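Local structure of peptidase S15/CocE/NonD (4PF1) at residues M527-I532 against P560-T565; W503-I508 against Y555-P560; G292-E297 against W456-Q461; L482-Q487 against H564-G569. The protein is a serine aminopeptidase of the alpha/beta-hydrolase fold, which probably cleaves residues from the N-terminal end of peptides. All coordinates share one frame; numbering follows the deposited sequence.

Contact 1 (M527-I532 against P560-T565)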
# COMPACT_ATOMS: atom_id res chain seq x y z
N MET A 527 15.52 3.08 18.42
CA MET A 527 16.91 3.50 18.56
C MET A 527 16.96 5.03 18.51
O MET A 527 16.21 5.63 17.73
CB MET A 527 17.80 2.87 17.48
CG MET A 527 19.28 2.89 17.85
SD MET A 527 20.25 1.64 16.98
CE MET A 527 20.33 2.39 15.34
N LEU A 528 17.76 5.64 19.39
CA LEU A 528 17.81 7.10 19.51
C LEU A 528 19.22 7.66 19.27
O LEU A 528 19.37 8.68 18.61
CB LEU A 528 17.30 7.50 20.91
CG LEU A 528 17.14 8.98 21.20
CD1 LEU A 528 15.89 9.55 20.55
CD2 LEU A 528 17.11 9.23 22.68
N SER A 529 20.24 6.99 19.82
CA SER A 529 21.64 7.38 19.67
C SER A 529 22.50 6.15 19.81
O SER A 529 22.44 5.48 20.84
CB SER A 529 22.03 8.44 20.69
OG SER A 529 23.41 8.76 20.61
N ALA A 530 23.26 5.80 18.76
CA ALA A 530 24.09 4.60 18.78
C ALA A 530 25.36 4.77 17.95
O ALA A 530 25.34 5.43 16.91
CB ALA A 530 23.29 3.42 18.25
N ASP A 531 26.45 4.15 18.41
CA ASP A 531 27.71 4.15 17.67
C ASP A 531 28.56 2.93 18.01
O ASP A 531 28.20 2.13 18.86
CB ASP A 531 28.50 5.46 17.85
CG ASP A 531 29.02 6.00 16.52
OD1 ASP A 531 29.43 5.18 15.66
OD2 ASP A 531 28.99 7.23 16.33
N ILE A 532 29.68 2.78 17.29
CA ILE A 532 30.59 1.65 17.40
C ILE A 532 32.03 2.14 17.62
O ILE A 532 32.42 3.18 17.10
CB ILE A 532 30.47 0.75 16.12
CG1 ILE A 532 31.41 -0.50 16.17
CG2 ILE A 532 30.67 1.56 14.83
CD1 ILE A 532 31.13 -1.57 15.09
N PRO A 560 26.12 9.73 19.16
CA PRO A 560 25.46 10.83 18.44
C PRO A 560 24.60 11.72 19.33
O PRO A 560 24.07 11.26 20.34
CB PRO A 560 24.61 10.11 17.40
CG PRO A 560 25.32 8.83 17.15
CD PRO A 560 25.91 8.43 18.47
N GLN A 561 24.46 13.00 18.96
CA GLN A 561 23.71 14.00 19.71
C GLN A 561 22.28 13.58 20.00
O GLN A 561 21.67 12.84 19.22
CB GLN A 561 23.69 15.36 18.97
CG GLN A 561 25.07 15.88 18.56
CD GLN A 561 26.05 16.02 19.70
OE1 GLN A 561 25.75 16.57 20.76
NE2 GLN A 561 27.27 15.55 19.48
N VAL A 562 21.75 14.05 21.15
CA VAL A 562 20.38 13.83 21.57
C VAL A 562 19.73 15.16 21.99
O VAL A 562 20.40 16.06 22.50
CB VAL A 562 20.22 12.76 22.70
CG1 VAL A 562 20.48 11.36 22.16
CG2 VAL A 562 21.11 13.07 23.91
N SER A 563 18.43 15.26 21.74
CA SER A 563 17.54 16.36 22.11
C SER A 563 16.20 15.72 22.20
O SER A 563 15.51 15.58 21.19
CB SER A 563 17.60 17.49 21.08
OG SER A 563 16.95 18.65 21.58
N HIS A 564 15.92 15.10 23.35
CA HIS A 564 14.77 14.24 23.48
C HIS A 564 14.12 14.30 24.84
O HIS A 564 14.79 14.51 25.86
CB HIS A 564 15.24 12.79 23.21
CG HIS A 564 14.16 11.77 23.15
ND1 HIS A 564 13.29 11.71 22.08
CD2 HIS A 564 13.89 10.75 23.99
CE1 HIS A 564 12.49 10.68 22.32
NE2 HIS A 564 12.82 10.07 23.46
N THR A 565 12.81 14.04 24.87
CA THR A 565 12.06 13.88 26.09
C THR A 565 11.58 12.44 26.16
O THR A 565 10.81 12.01 25.30
CB THR A 565 10.90 14.89 26.20
OG1 THR A 565 11.45 16.20 26.37
CG2 THR A 565 9.97 14.59 27.37
O HOH W 1 19.00 11.51 18.95
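Ser529 reaches the backbone of Pro560 where strand 525-534 turns a corner, and the packing is tightest here. Its OG, anti to the backbone N (chi1 176°), donates a hydrogen bond of 2.6 Å to Pro560 O, arriving 23° out of the carbonyl plane. The proline ring lies against the same hydroxyl, with Pro560 CD 3.3 Å from Ser529 OG, while Pro560 CG rests 3.4 Å from Ala530 O. Val562 CG1 fills the flank, 3.6 Å from Ser529 CB. Farther along, Leu528 lays CD1 over one face of the His564 ring, a CH-pi contact of 3.8 Å to the centroid, with its other methyl, CD2, near CG and CD2 of the imidazole. The looser part is bridged by a water, which donates to Leu528 O and Gln561 O. Leu528 and Ser529 form a classic beta bulge opposite Ile507 at this edge of the four-stranded sheet. Both ring nitrogens of His564 have partners, ND1 with Thr380 and NE2 with Asp509. The buried Ser529 hydroxyl is thus satisfied by Pro560 O, and the two hydrogen bonds of His564 probably fix the rotation of its ring against the Leu528 methyl.

Contact 2 (W503-I508 against Y555-P560)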
# COMPACT_ATOMS: atom_id res chain seq x y z
N TRP A 503 32.93 -2.63 19.90
CA TRP A 503 31.92 -2.43 20.92
C TRP A 503 30.86 -1.47 20.41
O TRP A 503 31.16 -0.30 20.14
CB TRP A 503 32.54 -1.95 22.25
CG TRP A 503 33.58 -2.88 22.81
CD1 TRP A 503 34.93 -2.74 22.71
CD2 TRP A 503 33.36 -4.09 23.54
NE1 TRP A 503 35.57 -3.78 23.35
CE2 TRP A 503 34.62 -4.63 23.87
CE3 TRP A 503 32.20 -4.77 23.98
CZ2 TRP A 503 34.77 -5.81 24.60
CZ3 TRP A 503 32.35 -5.94 24.71
CH2 TRP A 503 33.62 -6.46 25.00
N VAL A 504 29.63 -1.98 20.23
CA VAL A 504 28.48 -1.20 19.77
C VAL A 504 27.65 -0.81 20.99
O VAL A 504 27.26 -1.68 21.77
CB VAL A 504 27.62 -1.99 18.73
CG1 VAL A 504 26.43 -1.16 18.25
CG2 VAL A 504 28.45 -2.47 17.56
N VAL A 505 27.40 0.50 21.17
CA VAL A 505 26.59 0.99 22.28
C VAL A 505 25.36 1.68 21.69
O VAL A 505 25.51 2.58 20.87
CB VAL A 505 27.37 1.91 23.26
CG1 VAL A 505 26.47 2.42 24.39
CG2 VAL A 505 28.59 1.19 23.85
N LYS A 506 24.15 1.26 22.11
CA LYS A 506 22.90 1.85 21.62
C LYS A 506 22.08 2.44 22.76
O LYS A 506 21.90 1.78 23.79
CB LYS A 506 22.03 0.81 20.91
CG LYS A 506 22.70 -0.04 19.86
CD LYS A 506 21.67 -0.99 19.29
CE LYS A 506 22.28 -2.19 18.63
NZ LYS A 506 21.30 -3.30 18.51
N ILE A 507 21.54 3.66 22.56
CA ILE A 507 20.59 4.28 23.49
C ILE A 507 19.22 4.16 22.83
O ILE A 507 19.07 4.50 21.66
CB ILE A 507 20.95 5.75 23.87
CG1 ILE A 507 22.19 5.79 24.77
CG2 ILE A 507 19.75 6.47 24.54
CD1 ILE A 507 22.80 7.12 24.90
N ILE A 508 18.25 3.63 23.56
CA ILE A 508 16.93 3.36 23.01
C ILE A 508 15.82 3.95 23.89
O ILE A 508 15.91 3.92 25.12
CB ILE A 508 16.77 1.81 22.85
CG1 ILE A 508 17.59 1.28 21.65
CG2 ILE A 508 15.31 1.36 22.78
CD1 ILE A 508 18.35 -0.00 21.94
N TYR A 555 36.85 2.06 28.01
CA TYR A 555 36.58 2.64 26.69
C TYR A 555 35.76 3.91 26.84
O TYR A 555 34.83 3.95 27.64
CB TYR A 555 35.82 1.64 25.79
CG TYR A 555 36.55 0.35 25.53
CD1 TYR A 555 36.48 -0.72 26.42
CD2 TYR A 555 37.30 0.18 24.37
CE1 TYR A 555 37.16 -1.91 26.19
CE2 TYR A 555 37.97 -1.02 24.11
CZ TYR A 555 37.91 -2.05 25.03
OH TYR A 555 38.56 -3.23 24.79
N ARG A 556 36.10 4.94 26.06
CA ARG A 556 35.34 6.18 26.02
C ARG A 556 34.68 6.25 24.66
O ARG A 556 35.37 6.35 23.65
CB ARG A 556 36.23 7.41 26.29
CG ARG A 556 35.46 8.60 26.86
CD ARG A 556 36.29 9.86 26.87
NE ARG A 556 35.93 10.76 25.77
CZ ARG A 556 35.17 11.84 25.89
NH1 ARG A 556 34.69 12.18 27.08
NH2 ARG A 556 34.88 12.58 24.84
N ILE A 557 33.35 6.07 24.61
CA ILE A 557 32.62 6.04 23.35
C ILE A 557 31.60 7.19 23.29
O ILE A 557 30.47 7.05 23.78
CB ILE A 557 31.96 4.65 23.06
CG1 ILE A 557 32.94 3.48 23.31
CG2 ILE A 557 31.39 4.59 21.64
CD1 ILE A 557 32.27 2.12 23.61
N PRO A 558 31.98 8.35 22.69
CA PRO A 558 31.00 9.44 22.53
C PRO A 558 29.93 9.00 21.54
O PRO A 558 30.25 8.34 20.54
CB PRO A 558 31.83 10.62 22.00
CG PRO A 558 33.28 10.17 22.10
CD PRO A 558 33.26 8.68 22.04
N LEU A 559 28.66 9.28 21.84
CA LEU A 559 27.55 8.83 21.01
C LEU A 559 26.86 9.99 20.28
O LEU A 559 26.99 11.14 20.71
CB LEU A 559 26.54 8.04 21.87
CG LEU A 559 27.06 6.73 22.49
CD1 LEU A 559 26.22 6.31 23.67
CD2 LEU A 559 27.14 5.62 21.45
N PRO A 560 26.12 9.73 19.16
CA PRO A 560 25.46 10.83 18.44
C PRO A 560 24.60 11.72 19.33
O PRO A 560 24.07 11.26 20.34
CB PRO A 560 24.61 10.11 17.40
CG PRO A 560 25.32 8.83 17.15
CD PRO A 560 25.91 8.43 18.47
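Trp503 and Tyr555 each carry CG anti to the carbonyl carbon (chi1 -58° and -61°), which directs the two side chains to cross at about a right angle. The pyrrole edge of the indole points at one face of the phenol: the planes make 54° in an edge-to-face pair whose centroids, five-membered ring to phenol, are 4.4 Å apart. Trp503 NE1 comes within 3.4 Å of Tyr555 CZ, and Trp503 CD1 sits above the rim. Beyond the rings the packing is aliphatic. Val505 CG2 touches Ile557 CD1 at 3.8 Å, while Leu559 CD1 touches both Val505 CG1 and Ile507 CD1, 3.7 Å from the latter. Its second methyl, Leu559 CD2, presses on Val505 O at 3.5 Å. An alanine in place of Tyr555 would probably open a gap beside the indole and leave its NE1 edge without an aromatic face to rest on. Strands 503-508 and 555-558 belong to different antiparallel sheets, their axes 9.1 Å apart; alternate side chains, and Leu559 just after the second strand, meet between two layers packed face to face, as in a beta sandwich. The join rests mainly on aromatic and apolar contact, a buried interface that depends on complementary shape more than on directed bonds.

Contact 3 (G292-E297 against W456-Q461)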
# COMPACT_ATOMS: atom_id res chain seq x y z
N GLY A 292 21.43 16.85 11.35
CA GLY A 292 20.29 15.98 11.61
C GLY A 292 20.56 15.00 12.72
O GLY A 292 21.63 14.37 12.76
N LEU A 293 19.58 14.83 13.63
CA LEU A 293 19.66 13.91 14.77
C LEU A 293 19.77 12.45 14.34
O LEU A 293 20.38 11.65 15.05
CB LEU A 293 18.43 14.08 15.70
CG LEU A 293 18.39 15.32 16.60
CD1 LEU A 293 17.00 15.50 17.21
CD2 LEU A 293 19.42 15.22 17.73
N PHE A 294 19.16 12.09 13.20
CA PHE A 294 19.13 10.71 12.73
C PHE A 294 19.85 10.54 11.38
O PHE A 294 19.52 9.63 10.61
CB PHE A 294 17.67 10.21 12.66
CG PHE A 294 16.87 10.49 13.91
CD1 PHE A 294 17.18 9.87 15.12
CD2 PHE A 294 15.81 11.39 13.89
CE1 PHE A 294 16.45 10.14 16.28
CE2 PHE A 294 15.07 11.65 15.05
CZ PHE A 294 15.40 11.03 16.24
N ASP A 295 20.87 11.37 11.13
CA ASP A 295 21.69 11.32 9.92
C ASP A 295 22.47 10.00 9.86
O ASP A 295 23.43 9.81 10.61
CB ASP A 295 22.64 12.53 9.87
CG ASP A 295 23.21 12.81 8.50
OD1 ASP A 295 23.74 11.88 7.87
OD2 ASP A 295 23.10 13.96 8.05
N GLN A 296 22.06 9.09 8.95
CA GLN A 296 22.66 7.76 8.79
C GLN A 296 23.99 7.78 7.99
O GLN A 296 24.57 6.71 7.76
CB GLN A 296 21.64 6.80 8.14
CG GLN A 296 21.43 6.98 6.61
CD GLN A 296 20.55 8.14 6.19
OE1 GLN A 296 20.12 8.98 7.00
NE2 GLN A 296 20.27 8.23 4.89
N GLU A 297 24.48 8.97 7.61
CA GLU A 297 25.71 9.06 6.83
C GLU A 297 26.76 9.99 7.45
O GLU A 297 27.93 9.62 7.50
CB GLU A 297 25.41 9.49 5.38
CG GLU A 297 24.73 8.39 4.57
CD GLU A 297 24.62 8.60 3.07
OE1 GLU A 297 23.94 7.78 2.41
OE2 GLU A 297 25.23 9.56 2.55
N TRP A 456 16.83 3.79 8.95
CA TRP A 456 17.49 2.76 9.77
C TRP A 456 17.89 3.20 11.19
O TRP A 456 17.80 2.38 12.10
CB TRP A 456 18.66 2.12 9.01
CG TRP A 456 20.06 2.46 9.45
CD1 TRP A 456 20.94 3.27 8.79
CD2 TRP A 456 20.82 1.79 10.47
NE1 TRP A 456 22.18 3.21 9.38
CE2 TRP A 456 22.13 2.32 10.43
CE3 TRP A 456 20.51 0.83 11.45
CZ2 TRP A 456 23.12 1.95 11.34
CZ3 TRP A 456 21.49 0.46 12.35
CH2 TRP A 456 22.78 1.00 12.29
N LEU A 457 18.27 4.47 11.41
CA LEU A 457 18.69 4.90 12.74
C LEU A 457 17.53 4.99 13.77
O LEU A 457 17.80 5.14 14.96
CB LEU A 457 19.49 6.22 12.70
CG LEU A 457 20.94 6.09 12.20
CD1 LEU A 457 21.65 7.41 12.30
CD2 LEU A 457 21.72 5.02 12.97
N VAL A 458 16.26 4.84 13.32
CA VAL A 458 15.11 4.81 14.24
C VAL A 458 14.46 3.40 14.24
O VAL A 458 13.36 3.23 14.75
CB VAL A 458 14.07 5.95 14.00
CG1 VAL A 458 14.70 7.32 14.22
CG2 VAL A 458 13.42 5.86 12.62
N ASP A 459 15.19 2.39 13.71
CA ASP A 459 14.74 0.99 13.66
C ASP A 459 14.39 0.43 15.03
O ASP A 459 15.02 0.79 16.03
CB ASP A 459 15.83 0.09 13.05
CG ASP A 459 15.75 -0.17 11.55
OD1 ASP A 459 14.88 0.45 10.89
OD2 ASP A 459 16.54 -0.99 11.05
N ASP A 460 13.40 -0.48 15.07
CA ASP A 460 13.03 -1.21 16.28
C ASP A 460 14.18 -2.16 16.62
O ASP A 460 14.64 -2.90 15.75
CB ASP A 460 11.69 -1.95 16.07
CG ASP A 460 11.23 -2.81 17.23
OD1 ASP A 460 11.54 -2.47 18.40
OD2 ASP A 460 10.50 -3.79 16.98
N GLN A 461 14.70 -2.07 17.83
CA GLN A 461 15.84 -2.88 18.26
C GLN A 461 15.39 -4.13 19.05
O GLN A 461 16.22 -4.77 19.69
CB GLN A 461 16.85 -2.02 19.06
CG GLN A 461 17.53 -0.91 18.23
CD GLN A 461 18.22 -1.42 16.99
OE1 GLN A 461 19.24 -2.12 17.06
NE2 GLN A 461 17.68 -1.08 15.82
O HOH W 2 18.05 7.18 9.75
O HOH W 3 24.58 4.76 9.64
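The loop that follows strand 287-292 of the alpha/beta-hydrolase sheet carries Asp295, probably the acid of a Ser-His-Asp catalytic triad with Ser161 and His328, and residues 456-461 pack against it. Asp295 OD2 bonds to His328 ND1, while OD1 accepts from Glu297 N at 3.0 Å in an Asx turn and also from Asp298 N. Leu457 supplies the closest packing: its CD1 lies 3.4 Å from Asp295 O and 3.5 Å from Phe294 O, against the backbone of the acid-bearing turn. An alanine here would probably leave a gap over the carbonyls of Phe294 and Asp295 and so make this turn less firmly backed. Beside it, Val458 CG1 stands over one face of the Phe294 ring, 3.8 Å from the centroid, in a CH-pi contact; the opposite face is covered by Leu293 CB. Gln296 CB meets Trp456 CD1 at 3.7 Å, after which the chain bends at chi2 (-78°) and carries the amide away from the indole, its OE1 accepting from His328 N. No direct hydrogen bond joins the segments; two waters do so instead. One links Phe294 O to Leu457 N, and the other lies in the indole plane, accepting from Trp456 NE1 at 2.9 Å and donating to Gln296 O.

Contact 4 (L482-Q487 against H564-G569)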
# COMPACT_ATOMS: atom_id res chain seq x y z
N LEU A 482 11.56 12.78 31.21
CA LEU A 482 13.00 12.93 31.39
C LEU A 482 13.60 13.56 30.13
O LEU A 482 13.53 12.98 29.05
CB LEU A 482 13.66 11.57 31.69
CG LEU A 482 15.05 11.61 32.32
CD1 LEU A 482 15.17 10.60 33.43
CD2 LEU A 482 16.12 11.36 31.27
N ARG A 483 14.15 14.77 30.27
CA ARG A 483 14.72 15.54 29.15
C ARG A 483 16.23 15.37 29.07
O ARG A 483 16.92 15.57 30.07
CB ARG A 483 14.38 17.04 29.29
CG ARG A 483 12.89 17.37 29.29
CD ARG A 483 12.67 18.87 29.24
NE ARG A 483 13.08 19.45 27.96
CZ ARG A 483 13.56 20.68 27.80
NH1 ARG A 483 13.70 21.47 28.85
NH2 ARG A 483 13.91 21.11 26.60
N VAL A 484 16.75 15.03 27.88
CA VAL A 484 18.19 14.89 27.64
C VAL A 484 18.62 15.80 26.47
O VAL A 484 17.86 16.00 25.53
CB VAL A 484 18.65 13.42 27.40
CG1 VAL A 484 18.60 12.61 28.69
CG2 VAL A 484 17.84 12.75 26.28
N ALA A 485 19.82 16.38 26.57
CA ALA A 485 20.38 17.25 25.54
C ALA A 485 21.90 17.12 25.49
O ALA A 485 22.54 16.88 26.52
CB ALA A 485 19.99 18.70 25.79
N GLY A 486 22.47 17.26 24.30
CA GLY A 486 23.91 17.18 24.10
C GLY A 486 24.39 15.83 23.61
O GLY A 486 23.63 15.08 22.98
N GLN A 487 25.66 15.53 23.88
CA GLN A 487 26.27 14.29 23.45
C GLN A 487 26.41 13.30 24.61
O GLN A 487 27.17 13.56 25.55
CB GLN A 487 27.64 14.57 22.79
CG GLN A 487 28.50 13.32 22.55
CD GLN A 487 29.57 13.55 21.52
OE1 GLN A 487 30.57 14.23 21.77
NE2 GLN A 487 29.40 12.97 20.35
N HIS A 564 15.92 15.10 23.35
CA HIS A 564 14.77 14.24 23.48
C HIS A 564 14.12 14.30 24.84
O HIS A 564 14.79 14.51 25.86
CB HIS A 564 15.24 12.79 23.21
CG HIS A 564 14.16 11.77 23.15
ND1 HIS A 564 13.29 11.71 22.08
CD2 HIS A 564 13.89 10.75 23.99
CE1 HIS A 564 12.49 10.68 22.32
NE2 HIS A 564 12.82 10.07 23.46
N THR A 565 12.81 14.04 24.87
CA THR A 565 12.06 13.88 26.09
C THR A 565 11.58 12.44 26.16
O THR A 565 10.81 12.01 25.30
CB THR A 565 10.90 14.89 26.20
OG1 THR A 565 11.45 16.20 26.37
CG2 THR A 565 9.97 14.59 27.37
N PHE A 566 12.06 11.68 27.15
CA PHE A 566 11.59 10.33 27.44
C PHE A 566 10.28 10.52 28.21
O PHE A 566 10.31 10.92 29.38
CB PHE A 566 12.63 9.54 28.24
CG PHE A 566 13.89 9.16 27.50
CD1 PHE A 566 13.94 8.04 26.68
CD2 PHE A 566 15.06 9.90 27.66
CE1 PHE A 566 15.11 7.68 26.01
CE2 PHE A 566 16.24 9.54 27.00
CZ PHE A 566 16.26 8.43 26.18
N LEU A 567 9.14 10.36 27.52
CA LEU A 567 7.82 10.64 28.07
C LEU A 567 7.36 9.60 29.13
O LEU A 567 7.91 8.50 29.18
CB LEU A 567 6.78 10.72 26.92
CG LEU A 567 6.88 11.95 26.01
CD1 LEU A 567 6.14 11.71 24.71
CD2 LEU A 567 6.33 13.20 26.70
N PRO A 568 6.34 9.93 29.99
CA PRO A 568 5.86 8.94 30.99
C PRO A 568 5.37 7.64 30.34
O PRO A 568 4.75 7.67 29.27
CB PRO A 568 4.72 9.68 31.69
CG PRO A 568 4.99 11.12 31.46
CD PRO A 568 5.59 11.20 30.10
N GLY A 569 5.70 6.52 30.97
CA GLY A 569 5.37 5.19 30.45
C GLY A 569 6.47 4.61 29.58
O GLY A 569 6.49 3.40 29.33
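Phe566 and Leu482 lie side by side, pointing the same way from a hydrogen-bonded pair, and the phenylalanine can be followed outward. Its CB stands 3.6 Å from Leu482 O and also faces Leu482 CB. With CG anti to the carbonyl carbon (chi1 -69°), the ring begins near Leu482 O; along one side Phe566 CD2 touches Leu482 CD2 at 4.0 Å, and Phe566 CE2 then meets Val484 CG2 at 3.7 Å. At the tip, CZ packs on Leu528. One face of the phenyl ring lies under the imidazole of His564, whose CD2 sits above the centre, while Phe566 CD1 lies at the imidazole's edge, an edge-to-face pair within one strand. Strands 482-486 and 562-566 pair as antiparallel strands, with Val484 and His564 as a second hydrogen-bonded pair, and Arg483 and Ala485 bond on to strand 606-625. Four backbone bonds tie the pair; the straightest is Val484 N to His564 O (2.9 Å, N-H...O 173°). Between these pairs, Arg483 and Thr565 form a non-hydrogen-bonded pair, where Thr565 CA and Arg483 CA make C-H...O contacts to Leu482 O and His564 O. Their side chains occupy the other face, Arg483 CG 3.5 Å from Thr565 OG1, with that oxygen near the guanidinium plane, at its edge. The two polar ends converge on one carboxylate: Arg483 NE makes a salt bridge with Glu379, and Thr565 OG1 is hydrogen-bonded to the same OE2. On the Phe566 side, Ile572 of strand 571-577 packs against both Leu482 and Phe566.

Contacts 1, 2 and 4 all lie in the C-terminal non-catalytic domain, whereas contact 3 joins that domain to the catalytic domain. Along the chain contact 3 closes first; contact 4 then spans contact 2, contacts 1 and 2 cross, and contacts 1 and 4 end on the same strand, 562-566. Contacts 1 and 2 are 9 Å apart between centres and meet through neighbouring strands 525-534 and 502-510; they share Pro560. The centres of contacts 1 and 4 are 10 Å apart. Contact 3, 9 Å from contact 1, touches it through Met527, which packs on Trp456 and Leu457, and through Gln561 O, which touches Leu293. Contact 1 thus links the beta-rich C-terminal core to the loop bearing the probable catalytic acid.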